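Local structure of aminoglycoside N(3)-acetyltransferase III (Serratia marcescens, 7LAO) at residues 71-76 with 185-190. The protein transfers the acetyl group of acetyl-CoA to the 3-amino group of 2-deoxystreptamine antibiotics such as gentamicin, kanamycin and tobramycin, giving resistance to them. Sequence-based numbering, arbitrary orientation.
Sequences TLNGAR and RVTYEM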
loop_
_atom_site.group_PDB
_atom_site.type_symbol
_atom_site.label_atom_id
_atom_site.label_comp_id
_atom_site.label_asym_id
_atom_site.label_seq_id
_atom_site.Cartn_x
_atom_site.Cartn_y
_atom_site.Cartn_z
ATOM N N THR A 71 2.464 -12.590 -16.851
ATOM C CA THR A 71 1.401 -12.193 -17.766
ATOM C C THR A 71 1.580 -10.766 -18.268
ATOM O O THR A 71 0.635 -10.190 -18.821
ATOM C CB THR A 71 0.024 -12.331 -17.102
ATOM O OG1 THR A 71 -0.130 -11.348 -16.071
ATOM C CG2 THR A 71 -0.160 -13.728 -16.492
ATOM N N LEU A 72 2.776 -10.193 -18.097
ATOM C CA LEU A 72 2.978 -8.753 -18.236
ATOM C C LEU A 72 3.156 -8.337 -19.689
ATOM O O LEU A 72 4.073 -8.805 -20.374
ATOM C CB LEU A 72 4.200 -8.296 -17.440
ATOM C CG LEU A 72 4.569 -6.820 -17.652
ATOM C CD1 LEU A 72 3.482 -5.898 -17.116
ATOM C CD2 LEU A 72 5.935 -6.466 -17.044
ATOM N N ASN A 73 2.292 -7.421 -20.135
ATOM C CA ASN A 73 2.377 -6.798 -21.452
ATOM C C ASN A 73 2.341 -7.851 -22.556
ATOM O O ASN A 73 3.270 -7.989 -23.362
ATOM C CB ASN A 73 3.623 -5.920 -21.563
ATOM C CG ASN A 73 3.420 -4.555 -20.951
ATOM O OD1 ASN A 73 2.348 -3.966 -21.055
ATOM N ND2 ASN A 73 4.454 -4.045 -20.294
ATOM N N GLY A 74 1.239 -8.594 -22.573
ATOM C CA GLY A 74 1.034 -9.631 -23.561
ATOM C C GLY A 74 2.201 -10.588 -23.652
ATOM O O GLY A 74 2.732 -10.820 -24.741
ATOM N N ALA A 75 2.634 -11.120 -22.513
ATOM C CA ALA A 75 3.662 -12.147 -22.508
ATOM C C ALA A 75 3.032 -13.480 -22.870
ATOM O O ALA A 75 1.953 -13.812 -22.372
ATOM C CB ALA A 75 4.335 -12.236 -21.140
ATOM N N ARG A 76 3.686 -14.230 -23.761
ATOM C CA ARG A 76 3.281 -15.605 -24.026
ATOM C C ARG A 76 3.349 -16.359 -22.705
ATOM O O ARG A 76 4.436 -16.720 -22.247
ATOM C CB ARG A 76 4.174 -16.260 -25.082
ATOM C CG ARG A 76 3.772 -17.682 -25.438
ATOM C CD ARG A 76 4.686 -18.350 -26.452
ATOM N NE ARG A 76 6.035 -18.543 -25.929
ATOM C CZ ARG A 76 7.100 -18.777 -26.681
ATOM N NH1 ARG A 76 6.980 -18.843 -28.002
ATOM N NH2 ARG A 76 8.291 -18.942 -26.121
ATOM N N ARG A 185 1.719 2.811 -19.297
ATOM C CA ARG A 185 0.676 1.828 -19.041
ATOM C C ARG A 185 1.260 0.428 -19.174
ATOM O O ARG A 185 2.260 0.218 -19.869
ATOM C CB ARG A 185 -0.491 1.966 -20.039
ATOM C CG ARG A 185 -0.947 3.388 -20.279
ATOM C CD ARG A 185 -1.884 3.804 -19.182
ATOM N NE ARG A 185 -3.129 3.052 -19.221
ATOM C CZ ARG A 185 -4.211 3.393 -18.532
ATOM N NH1 ARG A 185 -4.172 4.455 -17.741
ATOM N NH2 ARG A 185 -5.319 2.665 -18.618
ATOM N N VAL A 186 0.604 -0.535 -18.523
ATOM C CA VAL A 186 0.948 -1.945 -18.640
ATOM C C VAL A 186 -0.342 -2.738 -18.780
ATOM O O VAL A 186 -1.441 -2.226 -18.551
ATOM C CB VAL A 186 1.744 -2.481 -17.433
ATOM C CG1 VAL A 186 3.065 -1.735 -17.279
ATOM C CG2 VAL A 186 0.925 -2.363 -16.156
ATOM N N THR A 187 -0.188 -4.013 -19.156
ATOM C CA THR A 187 -1.279 -4.977 -19.208
ATOM C C THR A 187 -0.832 -6.296 -18.604
ATOM O O THR A 187 0.295 -6.745 -18.827
ATOM C CB THR A 187 -1.753 -5.222 -20.641
ATOM O OG1 THR A 187 -0.677 -5.743 -21.440
ATOM C CG2 THR A 187 -2.176 -3.926 -21.215
ATOM N N TYR A 188 -1.728 -6.926 -17.857
ATOM C CA TYR A 188 -1.461 -8.253 -17.326
ATOM C C TYR A 188 -2.797 -8.961 -17.161
ATOM O O TYR A 188 -3.854 -8.414 -17.493
ATOM C CB TYR A 188 -0.678 -8.168 -16.012
ATOM C CG TYR A 188 -1.315 -7.234 -15.015
ATOM C CD1 TYR A 188 -2.270 -7.696 -14.124
ATOM C CD2 TYR A 188 -0.972 -5.882 -14.978
ATOM C CE1 TYR A 188 -2.862 -6.851 -13.213
ATOM C CE2 TYR A 188 -1.573 -5.020 -14.069
ATOM C CZ TYR A 188 -2.518 -5.516 -13.186
ATOM O OH TYR A 188 -3.128 -4.692 -12.268
ATOM N N GLU A 189 -2.739 -10.203 -16.676
ATOM C CA GLU A 189 -3.942 -11.003 -16.464
ATOM C C GLU A 189 -3.960 -11.566 -15.048
ATOM O O GLU A 189 -2.913 -11.880 -14.475
ATOM C CB GLU A 189 -4.070 -12.150 -17.480
ATOM C CG GLU A 189 -4.772 -11.749 -18.783
ATOM C CD GLU A 189 -5.038 -12.926 -19.732
ATOM O OE1 GLU A 189 -4.999 -12.711 -20.966
ATOM O OE2 GLU A 189 -5.301 -14.058 -19.254
ATOM N N MET A 190 -5.168 -11.681 -14.482
ATOM C CA MET A 190 -5.377 -12.160 -13.124
ATOM C C MET A 190 -6.539 -13.147 -13.060
ATOM O O MET A 190 -7.574 -12.932 -13.708
ATOM C CB MET A 190 -5.659 -11.015 -12.142
ATOM C CG MET A 190 -4.619 -9.887 -12.051
ATOM S SD MET A 190 -3.017 -10.356 -11.341
ATOM C CE MET A 190 -3.465 -11.191 -9.855
#
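Thr71 and Asn73 reach with their side-chain oxygens for two backbone N-H groups of strand 185-190, and a main-chain bond lies between them. Thr71 points its CB toward the strand and, with chi1 at 69°, holds OG1 between its own backbone N and carbonyl carbon. There OG1 accepts Glu189 N at 2.9 Å in a practically straight bond and also lies 3.2 Å from Tyr188 CB. A threonine suits this buried place because its hydroxyl can accept and donate: OG1 is also hydrogen-bonded to the carbonyl O of Pro67, in the same loop. Its own carbonyl is used as well, Tyr188 CA-H pointing at Thr71 O with CA and O 3.2 Å apart.

Asn73 N donates to Thr187 O; the modelled 2.5 Å is shorter than such bonds normally are, and its exact length is doubtful. The Asn73 amide answers in the other direction: its CG stands beside the backbone N (chi1 -82°), and OD1 takes Thr187 N at 3.2 Å. The donor sits 50° out of the carbonyl plane, and the bond is also bent at the hydrogen. Thus the asparagine side chain serves as a substitute backbone carbonyl where a positive phi turns the main chain away from an extended course; Gly74, also at positive phi, continues the turn, in a conformation easy for a residue without CB. Leu72 starts with its CB directed away from the strand, yet leucine is long enough for CD1 to return within 3.8 Å of CB of Val186, whose beta-branched side chain suits a strand.

Strand 200-207 pairs with 185-192 through the backbones of Val186, Tyr188 and Met190, whereas Thr187 and Glu189 turn their N-H groups to the loop. The loop contact is characteristic of an irregular segment docked on the edge of a beta hairpin, here 185-192 with 200-207.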